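Local coordinates for protein iron-containing alcohol dehydrogenase (Ralstonia eutropha, PDB 3JZD) that probably reduces maleylacetate to 3-oxoadipate with NADH or NADPH, as a homodimeric member of the iron-containing alcohol dehydrogenase family, at residues E11-R16 and R147-T152; S168-L173 and H305-A310; T262-H267 and V309-I314; E319-A324 and L347-Y352. All coordinates share one frame; numbering follows the deposited sequence.

Contact 1. Residues E11-R16 and R147-T152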
# COMPACT_ATOMS: atom_id res chain seq x y z
N GLU A 11 6.46 -2.60 -6.03
CA GLU A 11 6.45 -3.88 -5.38
C GLU A 11 5.99 -3.70 -3.95
O GLU A 11 6.42 -2.76 -3.22
CB GLU A 11 7.81 -4.55 -5.44
CG GLU A 11 8.03 -5.22 -6.76
CD GLU A 11 9.37 -5.91 -6.90
OE1 GLU A 11 10.40 -5.26 -6.50
OE2 GLU A 11 9.39 -7.06 -7.45
N ALA A 12 5.06 -4.55 -3.56
CA ALA A 12 4.63 -4.53 -2.19
C ALA A 12 5.09 -5.85 -1.59
O ALA A 12 4.95 -6.91 -2.21
CB ALA A 12 3.13 -4.38 -2.09
N HIS A 13 5.65 -5.76 -0.40
CA HIS A 13 6.00 -6.94 0.38
C HIS A 13 4.69 -7.51 0.98
O HIS A 13 3.79 -6.74 1.27
CB HIS A 13 6.89 -6.53 1.56
CG HIS A 13 8.21 -5.92 1.19
ND1 HIS A 13 9.19 -6.60 0.49
CD2 HIS A 13 8.76 -4.72 1.50
CE1 HIS A 13 10.25 -5.83 0.35
NE2 HIS A 13 10.01 -4.67 0.94
N ALA A 14 4.54 -8.82 1.14
CA ALA A 14 3.41 -9.34 1.94
C ALA A 14 3.51 -8.71 3.35
O ALA A 14 4.62 -8.44 3.86
CB ALA A 14 3.47 -10.84 2.09
N ALA A 15 2.37 -8.45 3.95
CA ALA A 15 2.31 -7.77 5.21
C ALA A 15 1.06 -8.16 5.99
O ALA A 15 0.03 -8.42 5.42
CB ALA A 15 2.28 -6.31 4.96
N ARG A 16 1.17 -8.25 7.31
CA ARG A 16 0.01 -8.43 8.16
C ARG A 16 0.28 -7.47 9.34
O ARG A 16 1.25 -7.65 10.07
CB ARG A 16 -0.16 -9.88 8.59
CG ARG A 16 -1.32 -10.06 9.59
CD ARG A 16 -1.51 -11.52 9.97
NE ARG A 16 -2.50 -11.57 11.04
CZ ARG A 16 -3.82 -11.48 10.84
NH1 ARG A 16 -4.33 -11.34 9.63
NH2 ARG A 16 -4.63 -11.49 11.88
N ARG A 147 13.79 -12.98 4.07
CA ARG A 147 13.79 -13.83 5.25
C ARG A 147 13.72 -13.07 6.58
O ARG A 147 13.17 -13.59 7.54
CB ARG A 147 15.12 -14.56 5.16
CG ARG A 147 15.28 -15.91 5.77
CD ARG A 147 16.58 -16.50 5.20
NE ARG A 147 16.64 -17.93 5.38
CZ ARG A 147 17.07 -18.53 6.48
NH1 ARG A 147 17.47 -17.82 7.53
NH2 ARG A 147 17.09 -19.87 6.55
N VAL A 148 14.27 -11.85 6.63
CA VAL A 148 14.30 -11.05 7.86
C VAL A 148 13.08 -10.15 8.06
O VAL A 148 12.90 -9.61 9.12
CB VAL A 148 15.61 -10.22 8.00
CG1 VAL A 148 16.81 -11.15 7.74
CG2 VAL A 148 15.64 -9.01 7.04
N LEU A 149 12.29 -9.97 7.00
CA LEU A 149 11.06 -9.21 7.07
C LEU A 149 10.06 -9.89 8.06
O LEU A 149 9.69 -11.05 7.88
CB LEU A 149 10.45 -9.09 5.66
CG LEU A 149 9.30 -8.10 5.46
CD1 LEU A 149 9.76 -6.65 5.71
CD2 LEU A 149 8.68 -8.27 4.06
N PRO A 150 9.67 -9.20 9.14
CA PRO A 150 8.69 -9.78 10.05
C PRO A 150 7.39 -10.21 9.37
O PRO A 150 6.91 -9.52 8.48
CB PRO A 150 8.43 -8.64 11.04
CG PRO A 150 9.78 -7.94 11.12
CD PRO A 150 10.22 -7.94 9.67
N ARG A 151 6.86 -11.36 9.74
CA ARG A 151 5.63 -11.85 9.12
C ARG A 151 4.44 -11.04 9.59
O ARG A 151 3.50 -10.84 8.84
CB ARG A 151 5.35 -13.28 9.54
CG ARG A 151 6.42 -14.28 9.21
CD ARG A 151 6.63 -14.51 7.72
NE ARG A 151 7.93 -15.15 7.64
CZ ARG A 151 8.17 -16.46 7.78
NH1 ARG A 151 7.18 -17.34 7.96
NH2 ARG A 151 9.42 -16.91 7.75
N THR A 152 4.47 -10.62 10.86
CA THR A 152 3.39 -9.89 11.47
C THR A 152 3.94 -8.81 12.36
O THR A 152 4.92 -9.01 13.07
CB THR A 152 2.49 -10.84 12.26
OG1 THR A 152 2.03 -11.86 11.36
CG2 THR A 152 1.27 -10.11 12.95
O HOH W 1 5.95 -10.02 5.63
O HOH W 2 3.92 -7.87 8.14

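Contact 2. Residues S168-L173 and H305-A310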
# COMPACT_ATOMS: atom_id res chain seq x y z
N SER A 168 10.58 10.16 21.80
CA SER A 168 9.30 10.21 21.08
C SER A 168 9.45 11.20 19.93
O SER A 168 8.95 10.97 18.82
CB SER A 168 8.13 10.59 21.98
OG SER A 168 7.88 9.63 23.01
N VAL A 169 10.15 12.31 20.19
CA VAL A 169 10.38 13.32 19.14
C VAL A 169 11.42 12.88 18.12
O VAL A 169 11.16 12.90 16.90
CB VAL A 169 10.78 14.70 19.74
CG1 VAL A 169 10.94 15.77 18.64
CG2 VAL A 169 9.72 15.17 20.76
N THR A 170 12.57 12.44 18.63
CA THR A 170 13.70 12.10 17.78
C THR A 170 13.46 10.86 16.92
O THR A 170 13.82 10.84 15.72
CB THR A 170 15.02 12.05 18.56
OG1 THR A 170 14.96 11.00 19.52
CG2 THR A 170 15.33 13.42 19.24
N SER A 171 12.77 9.87 17.48
CA SER A 171 12.45 8.69 16.69
C SER A 171 11.42 9.10 15.63
O SER A 171 11.42 8.58 14.55
CB SER A 171 11.89 7.56 17.55
OG SER A 171 11.65 6.39 16.77
N ALA A 172 10.57 10.05 15.96
CA ALA A 172 9.53 10.50 15.04
C ALA A 172 10.16 11.18 13.84
O ALA A 172 9.68 11.03 12.72
CB ALA A 172 8.54 11.41 15.75
N LEU A 173 11.25 11.94 14.07
CA LEU A 173 11.97 12.60 12.97
C LEU A 173 12.78 11.60 12.17
O LEU A 173 12.90 11.74 10.96
CB LEU A 173 12.80 13.79 13.50
CG LEU A 173 11.83 14.97 13.70
CD1 LEU A 173 12.20 15.90 14.76
CD2 LEU A 173 11.67 15.68 12.34
N HIS A 305 10.10 21.16 20.38
CA HIS A 305 9.68 20.10 21.28
C HIS A 305 10.84 19.47 22.02
O HIS A 305 10.80 18.29 22.32
CB HIS A 305 8.86 19.06 20.53
CG HIS A 305 7.72 19.66 19.80
ND1 HIS A 305 7.77 19.91 18.45
CD2 HIS A 305 6.54 20.17 20.23
CE1 HIS A 305 6.65 20.51 18.08
NE2 HIS A 305 5.89 20.67 19.14
N GLY A 306 11.87 20.25 22.28
CA GLY A 306 12.96 19.81 23.13
C GLY A 306 14.01 18.86 22.61
O GLY A 306 14.83 18.42 23.38
N ALA A 307 14.03 18.54 21.32
CA ALA A 307 15.09 17.67 20.83
C ALA A 307 16.36 18.50 20.60
O ALA A 307 16.29 19.69 20.33
CB ALA A 307 14.70 17.04 19.52
N PRO A 308 17.52 17.85 20.69
CA PRO A 308 18.78 18.52 20.34
C PRO A 308 18.79 18.78 18.82
O PRO A 308 18.19 18.00 18.05
CB PRO A 308 19.85 17.50 20.70
CG PRO A 308 19.18 16.22 20.78
CD PRO A 308 17.73 16.46 21.11
N VAL A 309 19.39 19.90 18.41
CA VAL A 309 19.48 20.30 17.01
C VAL A 309 20.94 20.55 16.56
O VAL A 309 21.18 20.99 15.44
CB VAL A 309 18.64 21.57 16.78
CG1 VAL A 309 17.15 21.28 17.03
CG2 VAL A 309 19.14 22.76 17.70
N ALA A 310 21.89 20.25 17.44
CA ALA A 310 23.31 20.46 17.16
C ALA A 310 24.03 19.18 17.50
O ALA A 310 23.85 18.65 18.60
CB ALA A 310 23.84 21.63 18.01

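Contact 3. Residues T262-H267 and V309-I314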
# COMPACT_ATOMS: atom_id res chain seq x y z
N THR A 262 17.55 13.35 13.69
CA THR A 262 16.84 14.56 13.99
C THR A 262 17.67 15.82 13.65
O THR A 262 17.18 16.73 13.04
CB THR A 262 16.46 14.58 15.47
OG1 THR A 262 15.48 13.58 15.73
CG2 THR A 262 15.92 15.95 15.89
N ILE A 263 18.94 15.80 13.98
CA ILE A 263 19.84 16.92 13.75
C ILE A 263 20.25 17.07 12.31
O ILE A 263 20.26 18.16 11.80
CB ILE A 263 21.11 16.78 14.64
CG1 ILE A 263 20.69 16.90 16.15
CG2 ILE A 263 22.18 17.81 14.22
CD1 ILE A 263 21.67 16.24 17.20
N VAL A 264 20.58 15.96 11.66
CA VAL A 264 21.04 15.97 10.27
C VAL A 264 19.93 16.27 9.23
O VAL A 264 20.17 16.97 8.25
CB VAL A 264 21.77 14.63 9.95
CG1 VAL A 264 22.10 14.50 8.40
CG2 VAL A 264 23.04 14.54 10.83
N LEU A 265 18.72 15.76 9.44
CA LEU A 265 17.67 15.92 8.45
C LEU A 265 17.51 17.34 7.84
O LEU A 265 17.54 17.49 6.64
CB LEU A 265 16.35 15.35 8.96
CG LEU A 265 15.22 15.41 7.96
CD1 LEU A 265 15.53 14.50 6.80
CD2 LEU A 265 13.86 14.98 8.71
N PRO A 266 17.34 18.38 8.65
CA PRO A 266 17.20 19.65 7.98
C PRO A 266 18.38 20.05 7.04
O PRO A 266 18.16 20.69 5.99
CB PRO A 266 17.12 20.63 9.17
CG PRO A 266 16.63 19.80 10.35
CD PRO A 266 17.34 18.49 10.12
N HIS A 267 19.62 19.71 7.42
CA HIS A 267 20.81 20.08 6.65
C HIS A 267 21.00 19.20 5.42
O HIS A 267 21.52 19.66 4.38
CB HIS A 267 22.04 20.06 7.57
CG HIS A 267 21.88 20.97 8.74
ND1 HIS A 267 21.47 20.52 9.99
CD2 HIS A 267 21.94 22.31 8.83
CE1 HIS A 267 21.35 21.55 10.80
NE2 HIS A 267 21.64 22.65 10.12
N VAL A 309 19.39 19.90 18.41
CA VAL A 309 19.48 20.30 17.01
C VAL A 309 20.94 20.55 16.56
O VAL A 309 21.18 20.99 15.44
CB VAL A 309 18.64 21.57 16.78
CG1 VAL A 309 17.15 21.28 17.03
CG2 VAL A 309 19.14 22.76 17.70
N ALA A 310 21.89 20.25 17.44
CA ALA A 310 23.31 20.46 17.16
C ALA A 310 24.03 19.18 17.50
O ALA A 310 23.85 18.65 18.60
CB ALA A 310 23.84 21.63 18.01
N LEU A 311 24.86 18.68 16.57
CA LEU A 311 25.64 17.48 16.84
C LEU A 311 26.53 17.69 18.05
O LEU A 311 26.90 16.72 18.75
CB LEU A 311 26.51 17.06 15.62
CG LEU A 311 25.81 16.68 14.33
CD1 LEU A 311 26.84 16.49 13.23
CD2 LEU A 311 24.91 15.38 14.55
N ARG A 312 26.86 18.94 18.33
CA ARG A 312 27.70 19.28 19.46
C ARG A 312 27.09 18.72 20.75
O ARG A 312 27.78 18.30 21.65
CB ARG A 312 27.81 20.82 19.60
CG ARG A 312 28.74 21.27 20.76
CD ARG A 312 28.62 22.76 21.18
NE ARG A 312 28.03 23.59 20.13
CZ ARG A 312 26.71 23.83 19.99
NH1 ARG A 312 25.81 23.31 20.83
NH2 ARG A 312 26.28 24.59 18.99
N ASP A 313 25.76 18.77 20.84
CA ASP A 313 25.05 18.34 22.02
C ASP A 313 24.83 16.86 22.20
O ASP A 313 24.41 16.46 23.25
CB ASP A 313 23.74 19.07 22.09
CG ASP A 313 23.96 20.55 22.20
OD1 ASP A 313 25.00 20.93 22.78
OD2 ASP A 313 23.14 21.32 21.70
N ILE A 314 25.13 16.05 21.19
CA ILE A 314 24.97 14.61 21.29
C ILE A 314 26.30 13.87 21.14
O ILE A 314 26.36 12.72 20.70
CB ILE A 314 23.87 14.03 20.35
CG1 ILE A 314 24.21 14.30 18.88
CG2 ILE A 314 22.50 14.66 20.67
CD1 ILE A 314 23.69 13.21 17.91

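Contact 4. Residues E319-A324 and L347-Y352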
# COMPACT_ATOMS: atom_id res chain seq x y z
N GLU A 319 36.35 18.41 16.30
CA GLU A 319 37.63 18.01 15.75
C GLU A 319 37.55 16.77 14.85
O GLU A 319 38.53 16.42 14.27
CB GLU A 319 38.61 17.71 16.91
CG GLU A 319 38.86 18.93 17.85
CD GLU A 319 37.85 19.13 18.99
OE1 GLU A 319 36.84 18.38 19.08
OE2 GLU A 319 38.09 20.05 19.81
N ASP A 320 36.40 16.11 14.78
CA ASP A 320 36.19 14.93 13.94
C ASP A 320 35.40 15.23 12.66
O ASP A 320 35.16 14.32 11.87
CB ASP A 320 35.39 13.89 14.73
CG ASP A 320 36.22 13.12 15.71
OD1 ASP A 320 37.43 13.05 15.49
OD2 ASP A 320 35.64 12.56 16.67
N LEU A 321 34.99 16.47 12.47
CA LEU A 321 34.18 16.84 11.33
C LEU A 321 34.96 16.68 10.04
O LEU A 321 34.41 16.19 9.06
CB LEU A 321 33.61 18.25 11.49
CG LEU A 321 32.61 18.48 12.66
CD1 LEU A 321 32.31 20.02 12.80
CD2 LEU A 321 31.30 17.67 12.54
N ASP A 322 36.25 17.06 10.04
CA ASP A 322 37.06 16.87 8.85
C ASP A 322 37.06 15.38 8.46
O ASP A 322 36.89 15.06 7.28
CB ASP A 322 38.50 17.31 9.04
CG ASP A 322 38.66 18.82 9.27
OD1 ASP A 322 37.84 19.65 8.80
OD2 ASP A 322 39.67 19.16 9.94
N ARG A 323 37.26 14.48 9.43
CA ARG A 323 37.28 13.05 9.14
C ARG A 323 35.90 12.58 8.67
O ARG A 323 35.78 11.79 7.75
CB ARG A 323 37.69 12.24 10.36
CG ARG A 323 37.69 10.72 10.13
CD ARG A 323 38.01 9.92 11.39
NE ARG A 323 39.33 10.24 11.92
CZ ARG A 323 40.47 9.63 11.60
NH1 ARG A 323 40.50 8.59 10.77
NH2 ARG A 323 41.61 10.05 12.12
N ALA A 324 34.86 13.09 9.31
CA ALA A 324 33.51 12.76 8.93
C ALA A 324 33.24 13.13 7.47
O ALA A 324 32.53 12.40 6.77
CB ALA A 324 32.50 13.47 9.87
N LEU A 347 27.88 21.28 5.39
CA LEU A 347 26.66 20.67 5.92
C LEU A 347 26.97 20.22 7.32
O LEU A 347 26.25 20.51 8.24
CB LEU A 347 26.24 19.44 5.08
CG LEU A 347 25.03 18.57 5.49
CD1 LEU A 347 24.63 17.62 4.33
CD2 LEU A 347 25.31 17.76 6.84
N LEU A 348 28.08 19.51 7.47
CA LEU A 348 28.49 18.98 8.76
C LEU A 348 28.75 20.06 9.82
O LEU A 348 28.45 19.86 11.00
CB LEU A 348 29.75 18.13 8.57
CG LEU A 348 29.52 16.75 7.96
CD1 LEU A 348 30.81 16.12 7.53
CD2 LEU A 348 28.81 15.88 8.97
N GLN A 349 29.31 21.20 9.40
CA GLN A 349 29.62 22.27 10.33
C GLN A 349 28.29 22.86 10.86
O GLN A 349 28.14 23.13 12.05
CB GLN A 349 30.42 23.37 9.66
CG GLN A 349 30.90 24.45 10.62
CD GLN A 349 31.93 23.90 11.59
OE1 GLN A 349 32.73 23.03 11.22
NE2 GLN A 349 31.93 24.40 12.80
N ALA A 350 27.35 23.09 9.94
CA ALA A 350 26.03 23.63 10.29
C ALA A 350 25.24 22.68 11.21
O ALA A 350 24.57 23.12 12.13
CB ALA A 350 25.21 23.95 8.99
N ALA A 351 25.32 21.40 10.94
CA ALA A 351 24.69 20.36 11.78
C ALA A 351 25.35 20.35 13.17
O ALA A 351 24.65 20.25 14.20
CB ALA A 351 24.83 18.97 11.12
N TYR A 352 26.69 20.50 13.19
CA TYR A 352 27.47 20.53 14.45
C TYR A 352 26.99 21.67 15.34
O TYR A 352 26.74 21.49 16.53
CB TYR A 352 28.98 20.68 14.21
CG TYR A 352 29.75 20.80 15.50
CD1 TYR A 352 30.01 19.69 16.27
CD2 TYR A 352 30.12 22.03 16.00
CE1 TYR A 352 30.65 19.79 17.47
CE2 TYR A 352 30.78 22.14 17.21
CZ TYR A 352 31.03 21.02 17.93
OH TYR A 352 31.68 21.11 19.13

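Contact 1. Residues E11-R16 and R147-T152
Leu149 sets its CD2 methyl against His13 at the base of the imidazole. CD2 lies 3.5 Å from His13 CB and 3.7 Å from His13 CG. The two side chains cross obliquely. Leu149 CG is anti to the backbone N (chi1 -168°), which carries it toward His13; of the two methyls CD2 does the touching. The polar end of His13 is used elsewhere, where NE2 is hydrogen-bonded to Gly235 O.

Farther along, Arg16 and Thr152 lie side by side and point the same way. Arg16 is extended from CG to NE, and its CD passes 3.8 Å from Thr152 OG1. Between the backbones, Thr152 CA makes a CA-H...O contact with Arg16 O at 3.4 Å. The guanidinium goes on to salt bridges with Glu30 and with Glu11 of the second subunit.

No direct hydrogen bond joins the two segments. Two waters do that work between the backbones. Water 1 donates to Ala14 O at 2.7 Å and to Pro150 O at 3.0 Å. Water 2 accepts from Arg16 N at 2.9 Å and gives a weak bond to Arg151 O.

The segment 11-16 belongs to strand 8-19, an edge strand of the parallel sheet within this chain. Residues 147-152 lead into the neighbouring strand 152-155. The sheet continues into the second subunit through an antiparallel ladder of Glu11, Ala12, Ala15 and Arg16. The contact thus combines methyl and aliphatic packing with one CA-H...O contact, while waters satisfy backbone groups that do not bond directly.

Contact 2. Residues S168-L173 and H305-A310
Val169 and His305 cross at about a right angle, and each of the two Val169 methyls has its own partner. CG2 is anti to the carbonyl carbon. It lies 3.7 Å from His305 O and 4.0 Å from His305 CB. CG1 is anti to the backbone N (chi1 -177°) and lies 4.1 Å from Ala307 CB. The imidazole leads away from the helix. Its ND1 is hydrogen-bonded to Leu301 O, and the ring meets Phe211 edge-to-face.

Ala307 points its CB at the helix, where Thr170 CG2 lies 3.7 Å away. The same Thr170 methyl is 4.3 Å from Pro308 CD. The methyl meets the loop, while the hydroxyl oxygen OG1 bonds within its own helix to Gly166 O and across to Glu259 OE2 of helix 257-272.

Gly306, with positive phi, is the C-prime residue of a Schellman motif that ends helix 294-304. The chain then passes helix 165-182 at Val169 and Thr170. Thr262 of helix 257-272 also touches Thr170 and Ala307, and so a third element joins the packing. The Thr170 side chain is about 7 Å from the bound NAD.

No hydrogen bond crosses between the two segments. Thr170 OG1 and His305 ND1 bond to residues outside them. The joint between helix and loop rests on van der Waals packing, mostly of methyl groups, without a directional bond.

Contact 3. Residues T262-H267 and V309-I314
Ile263 carries most of this contact, with both branches pressed on the loop backbone. Its CG2 lies 3.5 Å from Val309 O and 3.7 Å from Leu311 CD2. Its CD1 lies 3.5 Å from Ala310 O. CD1 also meets Ile314 tip to tip, 3.6 Å from Ile314 CG1. The Ile263 CG1 is anti to the carbonyl carbon (chi1 -66°), and CG1 itself rests on the Val309 backbone. Val264 adds a looser touch, its CG2 4.2 Å from Leu311 CD2.

The next shell shapes the backbone that carries these groups. Residues 311-313 form a short 3-10 turn, in which Asp313 N bonds to Ala310 O and Ile314 N to Leu311 O. This turn brings Ile314 round to face Ile263. Leu311 and Arg312 are also joined through their backbones to Ala351 and Tyr352 of helix 341-353.

On the helix side, His267 ND1 donates to Ile263 O at 3.2 Å. The oxygen lies in the imidazole plane, at the ring edge, and the C=O...donor angle is 155°. This bond comes where helix 257-272 is kinked at Pro266 and His267. The far nitrogen, NE2, is hydrogen-bonded to Val355 O.

All of this belongs to the helical C-terminal part of the iron-containing alcohol dehydrogenase fold. Helix 241-253 touches Val264 and Leu265, and helix 294-304 touches Thr262, Pro266 and Val309. No hydrogen bond spans the segments themselves. The contact is nonpolar in character: Ile263, with a smaller share from Val264, packs against backbone carbonyl oxygens and the side chains of Leu311 and Ile314.

Contact 4. Residues E319-A324 and L347-Y352
The start of helix 321-328 packs against helix 341-353, closest at Leu321 and Leu348, whose CA atoms are 6.6 Å apart. This is helix-helix packing in the helical C-terminal part of the iron-containing alcohol dehydrogenase fold.

Leu321 carries the largest share of the contact. Its CG is anti to the carbonyl carbon (chi1 -64°), which directs it toward the partner helix. CD1 meets Tyr352 and Gln349, and lies 3.7 Å from Tyr352 CB and 3.8 Å from Tyr352 CG. The Leu321 and Tyr352 side chains cross at about a right angle. The methyl touches the root of the tyrosine side chain. CD2 lies nearest the helix backbone, 3.9 Å from Leu348 O.

One turn on, Ala324 continues the apolar surface. Its CB is 3.9 Å from Leu348 CD1. Leu348 thus touches both Leu321 and Ala324. Phe253 of helix 241-253 also packs on Ala324, and Met316 touches both Leu321 and Ala324.

Polar residues gather round Gln349. Asp322 makes a salt bridge with Arg345, which also bonds to Gln349 OE1. Gln349 NE2 is hydrogen-bonded to Glu353 and Glu318. The amide is thereby held at both ends by charged residues. A bound calcium ion lies about 6 Å from the Tyr352 side chain.

The Gln349 side chain crosses Leu321 at about a right angle. It bends at chi2 (67°), which turns CD toward Leu321; Gln349 OE1 lies 3.4 Å from Leu321 CD1.

From the N terminus, contact 1 closes first. It joins strand 8-19 to the loop entering strand 152-155, with 130 residues between its segments. The helical part follows. Contact 2 opens on helix 165-182 and ends on the loop after helix 294-304. Contact 3 opens within that span, on helix 257-272, and the two finish on the same loop, sharing Val309 and Ala310. Contact 4 then follows in series and joins helices 321-328 and 341-353. Contacts 3 and 4 touch through probable backbone hydrogen bonds from Leu311 and Arg312. Contact 1 lies across the chain's centre from contacts 2, 3 and 4, about 29 Å between centres from contact 2.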